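Local coordinates for protein glutathione transferase gst1-6 (PDB 1V2A) that probably catalyses the conjugation of glutathione to electrophilic compounds, with release of a halide ion from halogenated ones, as a homodimeric detoxifying enzyme, at residues I16-A19 and G23-L26; I67-V72 and L150-I155. All coordinates share one frame; numbering follows the deposited sequence.

Interaction 1 is local, joining the last turns of helix 13-22 to the loop that follows, whereas interaction 2 spans 78 residues and joins the thioredoxin-like N-terminal domain to the helical C-terminal domain. The first is only partly buried: Ala19 is inside, while Gly23 lies at the surface. The second is buried throughout. Chemistry follows place, for interaction 1 couples a straight backbone hydrogen bond to apolar packing, and interaction 2 meets through aliphatic carbons, chiefly methyl groups, with a capping box inside 150-155 but no polar bond between its segments. Leu18 and Ile24 of interaction 1 pack on helix 64-75 of interaction 2, and Leu18 CD2 also lies 4.0 Å from Ile155 CD1.

Interaction 1 (I16-A19 and G23-L26); sequences ILLA and GITL
Ala19 O accepts a hydrogen bond from Ile24 N at 3.0 Å, nearly straight at the hydrogen (172°), with the donor tilted somewhat off the carbonyl plane. This bond belongs to a Schellman motif, which ends helix 13-22. Gly23 makes the turn by taking positive phi (68°), the first departure from helical geometry, and its N also lies close to Ala19 O. An apolar pair accompanies the turn: Ala19 CB and Ile24 CB lie 4.5 Å apart.

The loop then runs back beside the helix toward strand 27-30, completing the beta-alpha-beta crossover from strand 2-5 in the thioredoxin-like domain. Leu26 has CG beside the backbone N (chi1 -72°), and CD1 continues the chain in extended form onto Ala19 CB at 3.5 Å, tighter than ordinary van der Waals contact. The same methyl meets Ile16 CD1 at 4.1 Å, one turn earlier, so a single branch of Leu26 spans both helical positions. Met1 packs on Ile24 and Leu26 from outside the two segments, and Phe194 of helix 191-206 packs on Ile16. Leu18 CD1 and Ile24 CD1 make a looser methyl contact, at 4.4 Å.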
loop_
_atom_site.group_PDB
_atom_site.type_symbol
_atom_site.label_atom_id
_atom_site.label_comp_id
_atom_site.label_asym_id
_atom_site.label_seq_id
_atom_site.Cartn_x
_atom_site.Cartn_y
_atom_site.Cartn_z
ATOM N N ILE B 16 -5.200 15.314 -7.665
ATOM C CA ILE B 16 -5.387 16.719 -8.006
ATOM C C ILE B 16 -4.099 17.246 -8.652
ATOM O O ILE B 16 -4.118 17.795 -9.751
ATOM C CB ILE B 16 -5.688 17.567 -6.742
ATOM C CG1 ILE B 16 -7.043 17.171 -6.152
ATOM C CG2 ILE B 16 -5.652 19.047 -7.084
ATOM C CD1 ILE B 16 -8.218 17.333 -7.103
ATOM N N LEU B 17 -2.980 17.080 -7.960
ATOM C CA LEU B 17 -1.702 17.546 -8.474
ATOM C C LEU B 17 -1.358 16.859 -9.792
ATOM O O LEU B 17 -1.020 17.510 -10.783
ATOM C CB LEU B 17 -0.602 17.290 -7.436
ATOM C CG LEU B 17 -0.053 18.473 -6.621
ATOM C CD1 LEU B 17 -1.051 19.597 -6.557
ATOM C CD2 LEU B 17 0.320 17.994 -5.224
ATOM N N LEU B 18 -1.442 15.536 -9.800
ATOM C CA LEU B 18 -1.137 14.774 -11.000
ATOM C C LEU B 18 -2.004 15.301 -12.144
ATOM O O LEU B 18 -1.507 15.542 -13.243
ATOM C CB LEU B 18 -1.411 13.289 -10.744
ATOM C CG LEU B 18 -1.093 12.259 -11.831
ATOM C CD1 LEU B 18 -2.135 12.348 -12.939
ATOM C CD2 LEU B 18 0.313 12.482 -12.362
ATOM N N ALA B 19 -3.291 15.498 -11.871
ATOM C CA ALA B 19 -4.217 15.996 -12.881
ATOM C C ALA B 19 -3.703 17.268 -13.543
ATOM O O ALA B 19 -3.756 17.405 -14.770
ATOM C CB ALA B 19 -5.588 16.255 -12.258
ATOM N N GLY B 23 -2.704 17.812 -17.585
ATOM C CA GLY B 23 -3.798 18.442 -18.305
ATOM C C GLY B 23 -5.102 17.665 -18.342
ATOM O O GLY B 23 -5.797 17.664 -19.365
ATOM N N ILE B 24 -5.450 17.013 -17.238
ATOM C CA ILE B 24 -6.684 16.238 -17.185
ATOM C C ILE B 24 -7.778 17.029 -16.474
ATOM O O ILE B 24 -7.556 17.596 -15.400
ATOM C CB ILE B 24 -6.507 14.889 -16.417
ATOM C CG1 ILE B 24 -5.336 14.089 -16.985
ATOM C CG2 ILE B 24 -7.766 14.045 -16.552
ATOM C CD1 ILE B 24 -5.080 12.793 -16.238
ATOM N N THR B 25 -8.965 17.061 -17.072
ATOM C CA THR B 25 -10.072 17.771 -16.456
ATOM C C THR B 25 -10.778 16.860 -15.466
ATOM O O THR B 25 -11.273 15.788 -15.824
ATOM C CB THR B 25 -11.111 18.258 -17.490
ATOM O OG1 THR B 25 -10.515 19.241 -18.345
ATOM C CG2 THR B 25 -12.314 18.886 -16.777
ATOM N N LEU B 26 -10.812 17.294 -14.215
ATOM C CA LEU B 26 -11.470 16.538 -13.171
ATOM C C LEU B 26 -12.737 17.267 -12.737
ATOM O O LEU B 26 -12.685 18.441 -12.360
ATOM C CB LEU B 26 -10.548 16.379 -11.963
ATOM C CG LEU B 26 -9.336 15.450 -12.042
ATOM C CD1 LEU B 26 -8.617 15.464 -10.711
ATOM C CD2 LEU B 26 -9.781 14.037 -12.379
#

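Interaction 2 (I67-V72 and L150-I155)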
loop_
_atom_site.group_PDB
_atom_site.type_symbol
_atom_site.label_atom_id
_atom_site.label_comp_id
_atom_site.label_asym_id
_atom_site.label_seq_id
_atom_site.Cartn_x
_atom_site.Cartn_y
_atom_site.Cartn_z
ATOM N N ILE B 67 -5.817 5.310 -8.255
ATOM C CA ILE B 67 -6.316 6.385 -9.111
ATOM C C ILE B 67 -5.143 7.026 -9.846
ATOM O O ILE B 67 -5.189 7.220 -11.063
ATOM C CB ILE B 67 -7.048 7.473 -8.299
ATOM C CG1 ILE B 67 -8.334 6.890 -7.707
ATOM C CG2 ILE B 67 -7.342 8.684 -9.195
ATOM C CD1 ILE B 67 -9.110 7.837 -6.836
ATOM N N VAL B 68 -4.092 7.347 -9.099
ATOM C CA VAL B 68 -2.901 7.948 -9.681
ATOM C C VAL B 68 -2.368 7.107 -10.832
ATOM O O VAL B 68 -2.315 7.566 -11.965
ATOM C CB VAL B 68 -1.777 8.118 -8.623
ATOM C CG1 VAL B 68 -0.470 8.468 -9.295
ATOM C CG2 VAL B 68 -2.152 9.224 -7.645
ATOM N N LEU B 69 -1.975 5.873 -10.540
ATOM C CA LEU B 69 -1.429 4.983 -11.561
ATOM C C LEU B 69 -2.367 4.784 -12.754
ATOM O O LEU B 69 -1.919 4.562 -13.875
ATOM C CB LEU B 69 -1.082 3.628 -10.947
ATOM C CG LEU B 69 -0.075 3.649 -9.798
ATOM C CD1 LEU B 69 0.229 2.210 -9.398
ATOM C CD2 LEU B 69 1.202 4.364 -10.221
ATOM N N TYR B 70 -3.666 4.864 -12.505
ATOM C CA TYR B 70 -4.655 4.713 -13.559
ATOM C C TYR B 70 -4.627 5.903 -14.530
ATOM O O TYR B 70 -4.594 5.718 -15.745
ATOM C CB TYR B 70 -6.054 4.592 -12.944
ATOM C CG TYR B 70 -7.176 4.692 -13.953
ATOM C CD1 TYR B 70 -7.574 3.585 -14.698
ATOM C CD2 TYR B 70 -7.839 5.901 -14.164
ATOM C CE1 TYR B 70 -8.612 3.679 -15.627
ATOM C CE2 TYR B 70 -8.875 6.006 -15.094
ATOM C CZ TYR B 70 -9.257 4.895 -15.817
ATOM O OH TYR B 70 -10.293 4.994 -16.715
ATOM N N LEU B 71 -4.643 7.115 -13.983
ATOM C CA LEU B 71 -4.640 8.338 -14.780
ATOM C C LEU B 71 -3.384 8.485 -15.629
ATOM O O LEU B 71 -3.455 8.897 -16.789
ATOM C CB LEU B 71 -4.776 9.571 -13.878
ATOM C CG LEU B 71 -6.124 9.803 -13.182
ATOM C CD1 LEU B 71 -6.001 10.988 -12.244
ATOM C CD2 LEU B 71 -7.219 10.061 -14.199
ATOM N N VAL B 72 -2.235 8.166 -15.041
ATOM C CA VAL B 72 -0.977 8.266 -15.754
ATOM C C VAL B 72 -1.000 7.319 -16.954
ATOM O O VAL B 72 -0.760 7.740 -18.087
ATOM C CB VAL B 72 0.220 7.895 -14.843
ATOM C CG1 VAL B 72 1.514 7.972 -15.634
ATOM C CG2 VAL B 72 0.276 8.824 -13.652
ATOM N N LEU B 150 11.214 13.477 -11.362
ATOM C CA LEU B 150 9.916 13.364 -10.710
ATOM C C LEU B 150 9.089 12.185 -11.230
ATOM O O LEU B 150 9.080 11.893 -12.423
ATOM C CB LEU B 150 9.127 14.658 -10.916
ATOM C CG LEU B 150 7.795 14.820 -10.189
ATOM C CD1 LEU B 150 8.010 15.609 -8.899
ATOM C CD2 LEU B 150 6.816 15.559 -11.096
ATOM N N THR B 151 8.392 11.516 -10.319
ATOM C CA THR B 151 7.532 10.392 -10.663
ATOM C C THR B 151 6.304 10.490 -9.762
ATOM O O THR B 151 6.196 11.410 -8.952
ATOM C CB THR B 151 8.232 9.025 -10.422
ATOM O OG1 THR B 151 8.504 8.847 -9.026
ATOM C CG2 THR B 151 9.537 8.951 -11.194
ATOM N N VAL B 152 5.377 9.552 -9.903
ATOM C CA VAL B 152 4.186 9.556 -9.070
ATOM C C VAL B 152 4.548 9.369 -7.603
ATOM O O VAL B 152 3.732 9.622 -6.713
ATOM C CB VAL B 152 3.229 8.438 -9.485
ATOM C CG1 VAL B 152 2.681 8.729 -10.869
ATOM C CG2 VAL B 152 3.958 7.120 -9.493
ATOM N N ALA B 153 5.774 8.915 -7.353
ATOM C CA ALA B 153 6.244 8.694 -5.994
ATOM C C ALA B 153 6.378 10.024 -5.284
ATOM O O ALA B 153 5.946 10.185 -4.145
ATOM C CB ALA B 153 7.582 7.990 -6.013
ATOM N N ASP B 154 6.984 10.978 -5.975
ATOM C CA ASP B 154 7.204 12.303 -5.434
ATOM C C ASP B 154 5.891 12.985 -5.091
ATOM O O ASP B 154 5.760 13.581 -4.025
ATOM C CB ASP B 154 7.977 13.137 -6.447
ATOM C CG ASP B 154 9.366 12.602 -6.691
ATOM O OD1 ASP B 154 10.221 12.771 -5.801
ATOM O OD2 ASP B 154 9.601 12.005 -7.765
ATOM N N ILE B 155 4.919 12.897 -5.996
ATOM C CA ILE B 155 3.622 13.518 -5.769
ATOM C C ILE B 155 2.898 12.980 -4.532
ATOM O O ILE B 155 2.353 13.766 -3.751
ATOM C CB ILE B 155 2.703 13.354 -6.994
ATOM C CG1 ILE B 155 3.279 14.143 -8.179
ATOM C CG2 ILE B 155 1.295 13.822 -6.652
ATOM C CD1 ILE B 155 2.436 14.088 -9.434
#
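Apolar packing comes first: all the close side-chain contacts between 67-72 and 150-155 are made by Val152, in the interface between the two domains of a glutathione transferase subunit. Val152 CG1 lies 3.5 Å from Val68 CG1 and 3.7 Å from Val72 CG2, one turn further on, and so bridges successive turns of helix 64-75. The side chains of Val68 and Val152 run past each other in opposite directions. In Val152, CG1 stands beside the backbone N (chi1 -67°), which puts CG2 between that N and the carbonyl carbon; CG2 reaches Leu69 CD2 at 4.0 Å, where the side chains cross nearly at right angles. Val92 of helix 86-115 also packs on Val152, and Leu69 touches Asn93 of the second subunit.

Within 150-155, two side-chain hydrogen bonds form the capping box of helix 152-162. Thr151 OG1 accepts from Ala153 N at 3.2 Å, and Asp154 OD2 accepts from Thr151 N at 2.9 Å through its anti lone pair. Asp154 OD1 is hydrogen-bonded to Ala145 N and Trp180 NE1. The box thus fixes the first helical turn, which carries Val152, while between 67-72 and 150-155 the contact is apolar and rests on the fit of aliphatic groups.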